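Luciferase-like monooxygenase (Streptomyces bottropensis, PDB 7BIP) probably acts as a luciferase-like monooxygenase that uses molecular oxygen in building the aromatic polyketide rishirilide. Local coordinates at residues Ala18-His21 with Phe22-Leu26; Ser54-Pro57 with Val58-Leu61; Ser25-Leu28 with Ala29-Ala32; Ala243-Lys246 with Gly247-Ser251; Val43-Phe47 with His48-Gly52. One frame throughout, in Å; residues are numbered along the deposited sequence.

Contact 1: Ala18-His21 with Phe22-Leu26; sequences AGQH and FEESL. With CA (calcium ion), chain D; EDO (1,2-ethanediol), chain H.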
loop_
_atom_site.group_PDB
_atom_site.type_symbol
_atom_site.label_atom_id
_atom_site.label_comp_id
_atom_site.label_asym_id
_atom_site.label_seq_id
_atom_site.Cartn_x
_atom_site.Cartn_y
_atom_site.Cartn_z
ATOM N N ALA A 18 -0.301 9.377 -14.944
ATOM C CA ALA A 18 -0.295 8.991 -13.540
ATOM C C ALA A 18 0.970 9.463 -12.841
ATOM O O ALA A 18 0.939 9.791 -11.650
ATOM C CB ALA A 18 -0.451 7.472 -13.418
ATOM N N GLY A 19 2.092 9.523 -13.557
ATOM C CA GLY A 19 3.306 10.017 -12.927
ATOM C C GLY A 19 3.147 11.450 -12.456
ATOM O O GLY A 19 3.491 11.796 -11.320
ATOM N N GLN A 20 2.602 12.308 -13.323
ATOM C CA GLN A 20 2.365 13.684 -12.913
ATOM C C GLN A 20 1.326 13.759 -11.800
ATOM O O GLN A 20 1.498 14.515 -10.833
ATOM C CB GLN A 20 1.934 14.521 -14.123
ATOM C CG GLN A 20 1.726 15.982 -13.788
ATOM C CD GLN A 20 1.201 16.781 -14.960
ATOM O OE1 GLN A 20 1.186 16.304 -16.098
ATOM N NE2 GLN A 20 0.758 18.002 -14.689
ATOM N N HIS A 21 0.238 12.986 -11.922
ATOM C CA HIS A 21 -0.806 12.992 -10.904
ATOM C C HIS A 21 -0.236 12.679 -9.528
ATOM O O HIS A 21 -0.563 13.352 -8.538
ATOM C CB HIS A 21 -1.897 11.979 -11.248
ATOM C CG HIS A 21 -2.801 11.677 -10.093
ATOM N ND1 HIS A 21 -3.769 12.557 -9.658
ATOM C CD2 HIS A 21 -2.854 10.614 -9.256
ATOM C CE1 HIS A 21 -4.391 12.040 -8.612
ATOM N NE2 HIS A 21 -3.856 10.859 -8.352
ATOM N N PHE A 22 0.612 11.649 -9.436
ATOM C CA PHE A 22 1.048 11.249 -8.104
ATOM C C PHE A 22 2.084 12.199 -7.541
ATOM O O PHE A 22 2.062 12.465 -6.340
ATOM C CB PHE A 22 1.545 9.796 -8.111
ATOM C CG PHE A 22 0.408 8.804 -8.038
ATOM C CD1 PHE A 22 -0.330 8.677 -6.872
ATOM C CD2 PHE A 22 0.037 8.055 -9.150
ATOM C CE1 PHE A 22 -1.409 7.799 -6.798
ATOM C CE2 PHE A 22 -1.044 7.171 -9.086
ATOM C CZ PHE A 22 -1.762 7.043 -7.912
ATOM N N GLU A 23 2.963 12.755 -8.382
ATOM C CA GLU A 23 3.889 13.759 -7.873
ATOM C C GLU A 23 3.134 14.966 -7.350
ATOM O O GLU A 23 3.458 15.496 -6.282
ATOM C CB GLU A 23 4.869 14.184 -8.961
ATOM C CG GLU A 23 5.944 15.102 -8.433
ATOM C CD GLU A 23 6.695 15.811 -9.530
ATOM O OE1 GLU A 23 7.154 15.126 -10.465
ATOM O OE2 GLU A 23 6.827 17.051 -9.451
ATOM N N GLU A 24 2.109 15.407 -8.086
ATOM C CA GLU A 24 1.344 16.572 -7.669
ATOM C C GLU A 24 0.540 16.277 -6.413
ATOM O O GLU A 24 0.476 17.111 -5.502
ATOM C CB GLU A 24 0.434 17.027 -8.815
ATOM C CG GLU A 24 1.219 17.643 -9.969
ATOM C CD GLU A 24 0.343 18.055 -11.132
ATOM O OE1 GLU A 24 -0.877 17.841 -11.060
ATOM O OE2 GLU A 24 0.889 18.588 -12.118
ATOM N N SER A 25 -0.073 15.092 -6.333
ATOM C CA SER A 25 -0.873 14.780 -5.155
ATOM C C SER A 25 -0.013 14.692 -3.902
ATOM O O SER A 25 -0.441 15.121 -2.822
ATOM C CB SER A 25 -1.640 13.477 -5.368
ATOM O OG SER A 25 -2.786 13.737 -6.156
ATOM N N LEU A 26 1.181 14.097 -4.004
ATOM C CA LEU A 26 2.052 14.050 -2.831
ATOM C C LEU A 26 2.496 15.451 -2.412
ATOM O O LEU A 26 2.636 15.730 -1.215
ATOM C CB LEU A 26 3.269 13.152 -3.090
ATOM C CG LEU A 26 2.964 11.652 -3.108
ATOM C CD1 LEU A 26 4.166 10.860 -3.614
ATOM C CD2 LEU A 26 2.544 11.156 -1.721
HETATM CA CA CA D . 7.990 17.181 -11.438
HETATM C C1 EDO H . 4.975 19.396 -7.489
HETATM O O1 EDO H . 6.242 18.746 -7.348
HETATM C C2 EDO H . 4.544 19.397 -8.948
HETATM O O2 EDO H . 5.221 20.449 -9.641
HETATM O O HOH W 1 -3.151 15.419 -8.117
HETATM O O HOH W 2 7.497 19.211 -10.343
#

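Contact 2: Ser54-Pro57 with Val58-Leu61; sequences SPDP and VTFL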
loop_
_atom_site.group_PDB
_atom_site.type_symbol
_atom_site.label_atom_id
_atom_site.label_comp_id
_atom_site.label_asym_id
_atom_site.label_seq_id
_atom_site.Cartn_x
_atom_site.Cartn_y
_atom_site.Cartn_z
ATOM N N SER A 54 -6.821 5.543 -8.315
ATOM C CA SER A 54 -6.626 5.134 -6.927
ATOM C C SER A 54 -7.344 3.816 -6.626
ATOM O O SER A 54 -8.321 3.784 -5.867
ATOM C CB SER A 54 -7.081 6.242 -5.981
ATOM O OG SER A 54 -6.717 5.883 -4.652
ATOM N N PRO A 55 -6.848 2.696 -7.167
ATOM C CA PRO A 55 -7.417 1.385 -6.792
ATOM C C PRO A 55 -7.044 0.945 -5.384
ATOM O O PRO A 55 -7.683 0.021 -4.864
ATOM C CB PRO A 55 -6.826 0.432 -7.844
ATOM C CG PRO A 55 -5.535 1.092 -8.270
ATOM C CD PRO A 55 -5.804 2.578 -8.204
ATOM N N ASP A 56 -6.065 1.588 -4.749
ATOM C CA ASP A 56 -5.614 1.191 -3.413
ATOM C C ASP A 56 -5.215 2.444 -2.639
ATOM O O ASP A 56 -4.067 2.899 -2.714
ATOM C CB ASP A 56 -4.443 0.211 -3.494
ATOM C CG ASP A 56 -4.182 -0.497 -2.193
ATOM O OD1 ASP A 56 -4.924 -1.443 -1.865
ATOM O OD2 ASP A 56 -3.226 -0.115 -1.501
ATOM N N PRO A 57 -6.151 3.032 -1.886
ATOM C CA PRO A 57 -5.833 4.270 -1.156
ATOM C C PRO A 57 -4.707 4.101 -0.157
ATOM O O PRO A 57 -3.957 5.057 0.075
ATOM C CB PRO A 57 -7.158 4.612 -0.453
ATOM C CG PRO A 57 -7.903 3.304 -0.404
ATOM C CD PRO A 57 -7.552 2.632 -1.692
ATOM N N VAL A 58 -4.566 2.916 0.440
ATOM C CA VAL A 58 -3.506 2.709 1.422
ATOM C C VAL A 58 -2.134 2.944 0.795
ATOM O O VAL A 58 -1.223 3.450 1.455
ATOM C CB VAL A 58 -3.624 1.300 2.035
ATOM C CG1 VAL A 58 -2.373 0.933 2.849
ATOM C CG2 VAL A 58 -4.869 1.221 2.887
ATOM N N THR A 59 -1.956 2.565 -0.486
ATOM C CA THR A 59 -0.653 2.735 -1.132
ATOM C C THR A 59 -0.299 4.211 -1.260
ATOM O O THR A 59 0.830 4.616 -0.946
ATOM C CB THR A 59 -0.648 2.061 -2.514
ATOM O OG1 THR A 59 -0.844 0.650 -2.353
ATOM C CG2 THR A 59 0.688 2.286 -3.237
ATOM N N PHE A 60 -1.266 5.040 -1.672
ATOM C CA PHE A 60 -1.007 6.475 -1.698
ATOM C C PHE A 60 -0.807 7.031 -0.291
ATOM O O PHE A 60 0.097 7.844 -0.052
ATOM C CB PHE A 60 -2.145 7.230 -2.386
ATOM C CG PHE A 60 -1.987 8.717 -2.279
ATOM C CD1 PHE A 60 -1.105 9.376 -3.120
ATOM C CD2 PHE A 60 -2.657 9.441 -1.302
ATOM C CE1 PHE A 60 -0.902 10.749 -3.020
ATOM C CE2 PHE A 60 -2.468 10.823 -1.190
ATOM C CZ PHE A 60 -1.586 11.475 -2.057
ATOM N N LEU A 61 -1.679 6.652 0.646
ATOM C CA LEU A 61 -1.601 7.262 1.972
ATOM C C LEU A 61 -0.319 6.874 2.719
ATOM O O LEU A 61 0.144 7.637 3.566
ATOM C CB LEU A 61 -2.838 6.901 2.793
ATOM C CG LEU A 61 -4.147 7.500 2.270
ATOM C CD1 LEU A 61 -5.324 6.862 2.993
ATOM C CD2 LEU A 61 -4.163 9.036 2.392
#

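Contact 3: Ser25-Leu28 with Ala29-Ala32; sequences SLRL and AELA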
loop_
_atom_site.group_PDB
_atom_site.type_symbol
_atom_site.label_atom_id
_atom_site.label_comp_id
_atom_site.label_asym_id
_atom_site.label_seq_id
_atom_site.Cartn_x
_atom_site.Cartn_y
_atom_site.Cartn_z
ATOM N N SER A 25 -0.073 15.092 -6.333
ATOM C CA SER A 25 -0.873 14.780 -5.155
ATOM C C SER A 25 -0.013 14.692 -3.902
ATOM O O SER A 25 -0.441 15.121 -2.822
ATOM C CB SER A 25 -1.640 13.477 -5.368
ATOM O OG SER A 25 -2.786 13.737 -6.156
ATOM N N LEU A 26 1.181 14.097 -4.004
ATOM C CA LEU A 26 2.052 14.050 -2.831
ATOM C C LEU A 26 2.496 15.451 -2.412
ATOM O O LEU A 26 2.636 15.730 -1.215
ATOM C CB LEU A 26 3.269 13.152 -3.090
ATOM C CG LEU A 26 2.964 11.652 -3.108
ATOM C CD1 LEU A 26 4.166 10.860 -3.614
ATOM C CD2 LEU A 26 2.544 11.156 -1.721
ATOM N N ARG A 27 2.712 16.348 -3.377
ATOM C CA ARG A 27 3.084 17.714 -3.017
ATOM C C ARG A 27 1.925 18.443 -2.343
ATOM O O ARG A 27 2.146 19.237 -1.418
ATOM C CB ARG A 27 3.563 18.471 -4.255
ATOM C CG ARG A 27 3.951 19.930 -4.015
ATOM C CD ARG A 27 4.927 20.083 -2.857
ATOM N NE ARG A 27 5.021 21.485 -2.430
ATOM C CZ ARG A 27 5.377 21.870 -1.213
ATOM N NH1 ARG A 27 5.683 20.967 -0.290
ATOM N NH2 ARG A 27 5.429 23.163 -0.916
ATOM N N LEU A 28 0.679 18.180 -2.780
ATOM C CA LEU A 28 -0.471 18.769 -2.093
ATOM C C LEU A 28 -0.614 18.216 -0.679
ATOM O O LEU A 28 -1.018 18.940 0.242
ATOM C CB LEU A 28 -1.753 18.535 -2.897
ATOM C CG LEU A 28 -1.781 19.247 -4.257
ATOM C CD1 LEU A 28 -2.916 18.742 -5.110
ATOM C CD2 LEU A 28 -1.886 20.759 -4.088
ATOM N N ALA A 29 -0.318 16.929 -0.493
ATOM C CA ALA A 29 -0.283 16.368 0.855
ATOM C C ALA A 29 0.761 17.073 1.720
ATOM O O ALA A 29 0.503 17.374 2.893
ATOM C CB ALA A 29 -0.005 14.864 0.779
ATOM N N GLU A 30 1.944 17.348 1.155
ATOM C CA GLU A 30 2.962 18.127 1.873
ATOM C C GLU A 30 2.463 19.528 2.201
ATOM O O GLU A 30 2.693 20.036 3.305
ATOM C CB GLU A 30 4.239 18.216 1.034
ATOM C CG GLU A 30 5.011 16.888 0.919
ATOM C CD GLU A 30 6.131 16.952 -0.117
ATOM O OE1 GLU A 30 6.324 18.023 -0.724
ATOM O OE2 GLU A 30 6.833 15.939 -0.329
ATOM N N LEU A 31 1.788 20.172 1.246
ATOM C CA LEU A 31 1.253 21.503 1.504
ATOM C C LEU A 31 0.175 21.469 2.583
ATOM O O LEU A 31 0.094 22.380 3.414
ATOM C CB LEU A 31 0.723 22.103 0.201
ATOM C CG LEU A 31 0.388 23.592 0.246
ATOM C CD1 LEU A 31 1.662 24.427 0.405
ATOM C CD2 LEU A 31 -0.355 23.997 -1.026
ATOM N N ALA A 32 -0.664 20.427 2.596
ATOM C CA ALA A 32 -1.622 20.270 3.691
ATOM C C ALA A 32 -0.905 20.233 5.040
ATOM O O ALA A 32 -1.324 20.883 6.009
ATOM C CB ALA A 32 -2.442 18.992 3.481
#

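Contact 4: Ala243-Lys246 with Gly247-Ser251; sequences ARQK and GGQAS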
loop_
_atom_site.group_PDB
_atom_site.type_symbol
_atom_site.label_atom_id
_atom_site.label_comp_id
_atom_site.label_asym_id
_atom_site.label_seq_id
_atom_site.Cartn_x
_atom_site.Cartn_y
_atom_site.Cartn_z
ATOM N N ALA A 243 -13.152 31.670 -9.932
ATOM C CA ALA A 243 -13.393 30.453 -9.161
ATOM C C ALA A 243 -14.605 29.709 -9.698
ATOM O O ALA A 243 -14.579 28.483 -9.851
ATOM C CB ALA A 243 -13.577 30.782 -7.675
ATOM N N ARG A 244 -15.681 30.443 -9.993
ATOM C CA ARG A 244 -16.853 29.820 -10.596
ATOM C C ARG A 244 -16.522 29.180 -11.937
ATOM O O ARG A 244 -16.969 28.063 -12.227
ATOM C CB ARG A 244 -17.951 30.864 -10.763
ATOM C CG ARG A 244 -19.124 30.421 -11.647
ATOM C CD ARG A 244 -20.068 31.566 -11.704
ATOM N NE ARG A 244 -21.338 31.349 -12.380
ATOM C CZ ARG A 244 -21.724 32.077 -13.427
ATOM N NH1 ARG A 244 -20.905 33.004 -13.922
ATOM N NH2 ARG A 244 -22.916 31.893 -13.981
ATOM N N GLN A 245 -15.753 29.873 -12.783
ATOM C CA GLN A 245 -15.454 29.324 -14.100
ATOM C C GLN A 245 -14.586 28.077 -13.996
ATOM O O GLN A 245 -14.932 27.022 -14.542
ATOM C CB GLN A 245 -14.776 30.367 -14.987
ATOM C CG GLN A 245 -14.521 29.835 -16.391
ATOM C CD GLN A 245 -13.084 30.002 -16.839
ATOM O OE1 GLN A 245 -12.474 31.055 -16.633
ATOM N NE2 GLN A 245 -12.528 28.960 -17.449
ATOM N N LYS A 246 -13.464 28.169 -13.279
ATOM C CA LYS A 246 -12.540 27.041 -13.218
ATOM C C LYS A 246 -13.040 25.951 -12.279
ATOM O O LYS A 246 -12.913 24.762 -12.590
ATOM C CB LYS A 246 -11.141 27.529 -12.819
ATOM C CG LYS A 246 -10.481 28.349 -13.926
ATOM C CD LYS A 246 -9.185 29.011 -13.488
ATOM C CE LYS A 246 -8.615 29.895 -14.588
ATOM N NZ LYS A 246 -8.425 29.121 -15.846
ATOM N N GLY A 247 -13.615 26.323 -11.134
ATOM C CA GLY A 247 -14.221 25.326 -10.266
ATOM C C GLY A 247 -15.460 24.695 -10.867
ATOM O O GLY A 247 -15.721 23.505 -10.657
ATOM N N GLY A 248 -16.243 25.480 -11.611
ATOM C CA GLY A 248 -17.395 24.924 -12.297
ATOM C C GLY A 248 -17.000 23.925 -13.368
ATOM O O GLY A 248 -17.648 22.889 -13.523
ATOM N N GLN A 249 -15.935 24.223 -14.122
ATOM C CA GLN A 249 -15.423 23.258 -15.094
ATOM C C GLN A 249 -14.976 21.976 -14.409
ATOM O O GLN A 249 -15.267 20.871 -14.883
ATOM C CB GLN A 249 -14.257 23.854 -15.877
ATOM C CG GLN A 249 -14.632 24.915 -16.873
ATOM C CD GLN A 249 -13.411 25.557 -17.502
ATOM O OE1 GLN A 249 -12.274 25.190 -17.194
ATOM N NE2 GLN A 249 -13.639 26.516 -18.390
ATOM N N ALA A 250 -14.273 22.106 -13.286
ATOM C CA ALA A 250 -13.816 20.934 -12.548
ATOM C C ALA A 250 -14.992 20.079 -12.097
ATOM O O ALA A 250 -14.996 18.856 -12.291
ATOM C CB ALA A 250 -12.972 21.369 -11.349
ATOM N N SER A 251 -16.003 20.708 -11.489
ATOM C CA SER A 251 -17.184 19.968 -11.053
ATOM C C SER A 251 -17.904 19.342 -12.237
ATOM O O SER A 251 -18.451 18.237 -12.129
ATOM C CB SER A 251 -18.126 20.888 -10.272
ATOM O OG SER A 251 -17.595 21.178 -8.986
#

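Contact 5: Val43-Phe47 with His48-Gly52; sequences VEHYF and HEYGG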
loop_
_atom_site.group_PDB
_atom_site.type_symbol
_atom_site.label_atom_id
_atom_site.label_comp_id
_atom_site.label_asym_id
_atom_site.label_seq_id
_atom_site.Cartn_x
_atom_site.Cartn_y
_atom_site.Cartn_z
ATOM N N VAL A 43 -9.398 7.973 -2.057
ATOM C CA VAL A 43 -10.532 7.103 -2.343
ATOM C C VAL A 43 -10.049 5.761 -2.897
ATOM O O VAL A 43 -8.865 5.559 -3.158
ATOM C CB VAL A 43 -11.504 7.764 -3.334
ATOM C CG1 VAL A 43 -11.792 9.185 -2.891
ATOM C CG2 VAL A 43 -10.895 7.749 -4.731
ATOM N N GLU A 44 -10.997 4.836 -3.072
ATOM C CA GLU A 44 -10.748 3.554 -3.736
ATOM C C GLU A 44 -11.740 3.397 -4.881
ATOM O O GLU A 44 -12.954 3.378 -4.650
ATOM C CB GLU A 44 -10.892 2.371 -2.770
ATOM C CG GLU A 44 -10.597 1.016 -3.431
ATOM C CD GLU A 44 -10.688 -0.153 -2.467
ATOM O OE1 GLU A 44 -10.786 0.089 -1.245
ATOM O OE2 GLU A 44 -10.670 -1.319 -2.932
ATOM N N HIS A 45 -11.225 3.267 -6.107
ATOM C CA HIS A 45 -12.061 3.015 -7.281
ATOM C C HIS A 45 -11.239 2.298 -8.344
ATOM O O HIS A 45 -10.011 2.392 -8.366
ATOM C CB HIS A 45 -12.627 4.302 -7.874
ATOM C CG HIS A 45 -13.922 4.721 -7.266
ATOM N ND1 HIS A 45 -15.033 3.905 -7.249
ATOM C CD2 HIS A 45 -14.278 5.858 -6.624
ATOM C CE1 HIS A 45 -16.024 4.529 -6.639
ATOM N NE2 HIS A 45 -15.590 5.711 -6.243
ATOM N N TYR A 46 -11.937 1.605 -9.255
ATOM C CA TYR A 46 -11.282 0.792 -10.277
ATOM C C TYR A 46 -11.779 1.127 -11.680
ATOM O O TYR A 46 -12.976 1.350 -11.888
ATOM C CB TYR A 46 -11.504 -0.707 -10.022
ATOM C CG TYR A 46 -11.040 -1.154 -8.663
ATOM C CD1 TYR A 46 -9.782 -1.719 -8.485
ATOM C CD2 TYR A 46 -11.857 -0.998 -7.550
ATOM C CE1 TYR A 46 -9.353 -2.128 -7.218
ATOM C CE2 TYR A 46 -11.448 -1.402 -6.294
ATOM C CZ TYR A 46 -10.196 -1.963 -6.133
ATOM O OH TYR A 46 -9.801 -2.359 -4.874
ATOM N N PHE A 47 -10.836 1.166 -12.630
ATOM C CA PHE A 47 -11.044 1.022 -14.078
ATOM C C PHE A 47 -11.420 2.289 -14.838
ATOM O O PHE A 47 -11.144 2.383 -16.037
ATOM C CB PHE A 47 -12.120 -0.023 -14.408
ATOM C CG PHE A 47 -11.963 -1.317 -13.686
ATOM C CD1 PHE A 47 -10.721 -1.915 -13.542
ATOM C CD2 PHE A 47 -13.071 -1.938 -13.145
ATOM C CE1 PHE A 47 -10.588 -3.103 -12.866
ATOM C CE2 PHE A 47 -12.949 -3.128 -12.481
ATOM C CZ PHE A 47 -11.703 -3.718 -12.335
ATOM N N HIS A 48 -12.073 3.247 -14.191
ATOM C CA HIS A 48 -12.633 4.390 -14.893
ATOM C C HIS A 48 -11.877 5.652 -14.510
ATOM O O HIS A 48 -11.248 5.718 -13.454
ATOM C CB HIS A 48 -14.118 4.559 -14.563
ATOM C CG HIS A 48 -14.964 3.402 -14.992
ATOM N ND1 HIS A 48 -15.309 3.183 -16.309
ATOM C CD2 HIS A 48 -15.530 2.398 -14.281
ATOM C CE1 HIS A 48 -16.052 2.093 -16.391
ATOM N NE2 HIS A 48 -16.202 1.599 -15.175
ATOM N N GLU A 49 -11.957 6.666 -15.376
ATOM C CA GLU A 49 -11.371 7.956 -15.025
ATOM C C GLU A 49 -11.932 8.486 -13.711
ATOM O O GLU A 49 -11.227 9.191 -12.974
ATOM C CB GLU A 49 -11.591 8.957 -16.161
ATOM C CG GLU A 49 -10.771 8.635 -17.393
ATOM C CD GLU A 49 -11.499 8.930 -18.690
ATOM O OE1 GLU A 49 -12.014 10.058 -18.853
ATOM O OE2 GLU A 49 -11.561 8.021 -19.545
ATOM N N TYR A 50 -13.185 8.155 -13.394
ATOM C CA TYR A 50 -13.760 8.461 -12.089
ATOM C C TYR A 50 -13.125 7.607 -10.993
ATOM O O TYR A 50 -13.570 6.485 -10.727
ATOM C CB TYR A 50 -15.283 8.256 -12.122
ATOM C CG TYR A 50 -16.010 8.636 -10.849
ATOM C CD1 TYR A 50 -16.279 9.965 -10.542
ATOM C CD2 TYR A 50 -16.432 7.656 -9.955
ATOM C CE1 TYR A 50 -16.956 10.304 -9.374
ATOM C CE2 TYR A 50 -17.104 7.984 -8.791
ATOM C CZ TYR A 50 -17.365 9.305 -8.507
ATOM O OH TYR A 50 -18.030 9.619 -7.345
ATOM N N GLY A 51 -12.068 8.121 -10.362
ATOM C CA GLY A 51 -11.454 7.477 -9.220
ATOM C C GLY A 51 -10.391 6.446 -9.536
ATOM O O GLY A 51 -9.675 6.024 -8.617
ATOM N N GLY A 52 -10.255 6.033 -10.799
ATOM C CA GLY A 52 -9.521 4.811 -11.118
ATOM C C GLY A 52 -8.014 4.892 -10.970
ATOM O O GLY A 52 -7.361 3.842 -10.923
HETATM O O HOH W 3 -17.124 7.592 -4.981
HETATM O O HOH W 4 -8.124 1.201 -11.496
#

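Contact 1: Ala18-His21 with Phe22-Leu26
H21 and F22, neighbours at the start of helix 18-35, turn their rings into a T-shaped pair. CD2 of H21 stands 3.7 Å above the middle of the F22 ring, and the two planes meet at 74°. The imidazole gets there because its CG lies anti to the backbone N (chi1 165°), while F22 places CG beside its own N. Over one face of the imidazole sits S25 OG, 3.4 Å from H21 CE1, and Y53 adds a second edge-to-face ring. This side is buried and tightly filled: N97 of the second subunit packs on F22, and F60 of helix 57-67 on S25.

The looser side carries Q20, E23 and E24. Q20 NE2 donates to E24 OE2 at 2.6 Å, nearly straight at 168°; the carboxylate is met from above its plane, whereas the oxygen lies in the plane of the amide. K16 forms a salt bridge with E24 OE1. E23 grips a calcium ion with both oxygens, OE1 at 2.4 Å and OE2 at 2.3 Å, and 1,2-ethanediol O1 donates to the latter. These first turns thus divide their chemistry, rings and a hydroxyl inward, carboxylates outward, where the two acids are probably kept charged by metal and lysine.

Contact 2: Ser54-Pro57 with Val58-Leu61
D56 OD2 and T59 OG1 meet at 2.6 Å where D56, the N-cap, stands just before helix 57-67. The threonine hydroxyl is the donor and reaches OD2 on the anti side, 31° out of the carboxylate plane. D56 swings its CG anti to the backbone N (chi1 -165°), which carries OD2 forward to the start of the helix, to T59. The capping bond proper, T59 N to D56 OD2, is weak at 3.1 Å and bent to 130°, and T59 N also leans weakly on D56 O.

With D56, P57 and V58 bury most of the surface in this turn. The P57 ring sits at the first helical position and touches T42 and E44, and its carbonyl takes the first regular bond, L61 N to P57 O at 2.8 Å. V58 sets CB 3.8 Å from D56 OD2 and meets T59 of the second subunit. D56 OD1 forms a salt bridge with K91. Replaced by an alanine, D56 would probably leave T59 OG1 and T59 N without the side-chain acceptor and K91 without this salt-bridge partner. With one oxygen spent on the cap and the other on a lysine, the carboxylate is likely to stay ionised, a negative charge well placed against the positive end of the helix dipole.

Contact 3: Ser25-Leu28 with Ala29-Ala32
R27 and E30 face each other on helix 18-35, the helix of the beta-alpha-beta unit between strands 2-6 and 39-42 in this TIM-barrel family. The backbone bonds are regular i to i+4 ones: L31 N donates to R27 O and A32 N to L28 O, both at 2.8 Å. A29 N to S25 O and E30 N to L26 O repeat the pattern, both at 3.0 Å.

Charged contacts lie on the outer side. R27 extends from a CG anti to its N, then bends at chi2 (51°), which turns the guanidinium along the helix toward E30 and L31. There R27 NH2 makes a van der Waals contact with L31 CD1 at 4.2 Å. E34 is a further salt-bridge partner of R27 NH1, and R67 of helix 57-67 takes E30 OE2, so this is a chain of alternating charges and not an isolated pair.

Apolar packing joins the helix to its neighbours. L28 meets F332 and M339 of helix 332-345, A29 and A32 rest on V40 of strand 39-42, and L26 packs on A63 and on I98 of the second subunit. In the salt bridge itself, R27 NH1 lies 3.0 Å from E30 OE1, which uses its anti lone pair and lies 12° out of the guanidinium plane, while the two flat groups are turned 66° apart.

Contact 4: Ala243-Lys246 with Gly247-Ser251
Q245 and Q249 are brought together by different first torsions: Q245 puts CG anti to its backbone N (chi1 -177°) and then bends at chi2, whereas Q249 sets CG beside its N (chi1 -72°) and runs on extended. The two side chains consequently lie side by side one turn apart and point the same way, their amide planes steeply inclined to each other. The Q249 amide is probably modelled turned over, so the identity of its atom near Q245 NE2 is doubtful. Further in, Q249 CG lies over the backbone carbonyl of Q245, 3.2 Å from Q245 O.

The backbone carries the rest. G247 N donates to A243 O at 2.7 Å in a bent bond, and G248 N to R244 O at 2.8 Å, where the donor stands 45° above the carbonyl plane. After these two the bonds are straighter: Q249 N reaches Q245 O at 3.0 Å and A250 N reaches K246 O at 3.1 Å. The bending coincides with the two consecutive glycines. S251 OG adds a weak bond of 3.4 Å to G247 O.

This is structural packing away from the calcium sites, in the early turns of helix 240-262. Q245 and Q249 are exposed, and R244 holds D289 of helix 287-293 through a salt bridge. On the barrel side A243 and K246 touch Y235 of strand 228-236, S251 touches N233 of that strand, and A250 O accepts from S327 in the loop between strand 320-324 and helix 332-345.

Contact 5: Val43-Phe47 with His48-Gly52
The connection from strand 39-42 to helix 57-67, a strand-to-helix loop of the barrel, doubles back on itself between H45 and G52. H45 and Y50 meet obliquely, planes at 49°: Y50 CD2 hangs over one face of the imidazole toward its rim, and Y50 CE2 lies 3.7 Å from H45 NE2. The tyrosine ring reaches the imidazole with its CG anti to the backbone N (chi1 -176°). Water 3, in the plane of the imidazole at its edge, joins H45 NE2 at 2.7 Å to Y50 OH at 3.2 Å, while E115 takes ND1. H45 is therefore held at both nitrogens, and a leucine here would probably leave E115 and the water without this partner.

G51 is pressed against H45, its O 3.5 Å from H45 CB. With phi at +87° a side chain at G51 would collide with H45 CB and with the preceding carbonyl, a plain steric reason for glycine. H48 N to Y46 O, at 3.1 Å, is a weak local bond at F47. The two ends are linked by a weak bond from G52 N to H48 O and by water 4, which accepts from F47 N at 2.9 Å and donates to G52 O.

Helix 240-262 lies against Y50 through A257 and L258, and against H48 through A261. Y46 meets F119 of helix 113-119 edge-to-face, while F47 packs on M160 of the second subunit.

How the contacts relate
Every contact is local, between adjoining segments, so none closes a long loop and none encloses or crosses another. From the N terminus, contacts 1 and 3 follow one another on helix 18-35 and share S25 and L26. After strand 39-42 comes contact 5 in the loop, then contact 2 at the start of helix 57-67. Contacts 5 and 2 are tied by S54, whose OG lies 2.6 Å from V43 O and whose O lies 3.0 Å from H45 N. F60 links contact 2 back to helix 18-35, its CE1 3.7 Å from L26 CD2. Contact 4, far along the chain on helix 240-262, touches none of the others. Contacts 1, 2, 3 and 5 also reach the second subunit.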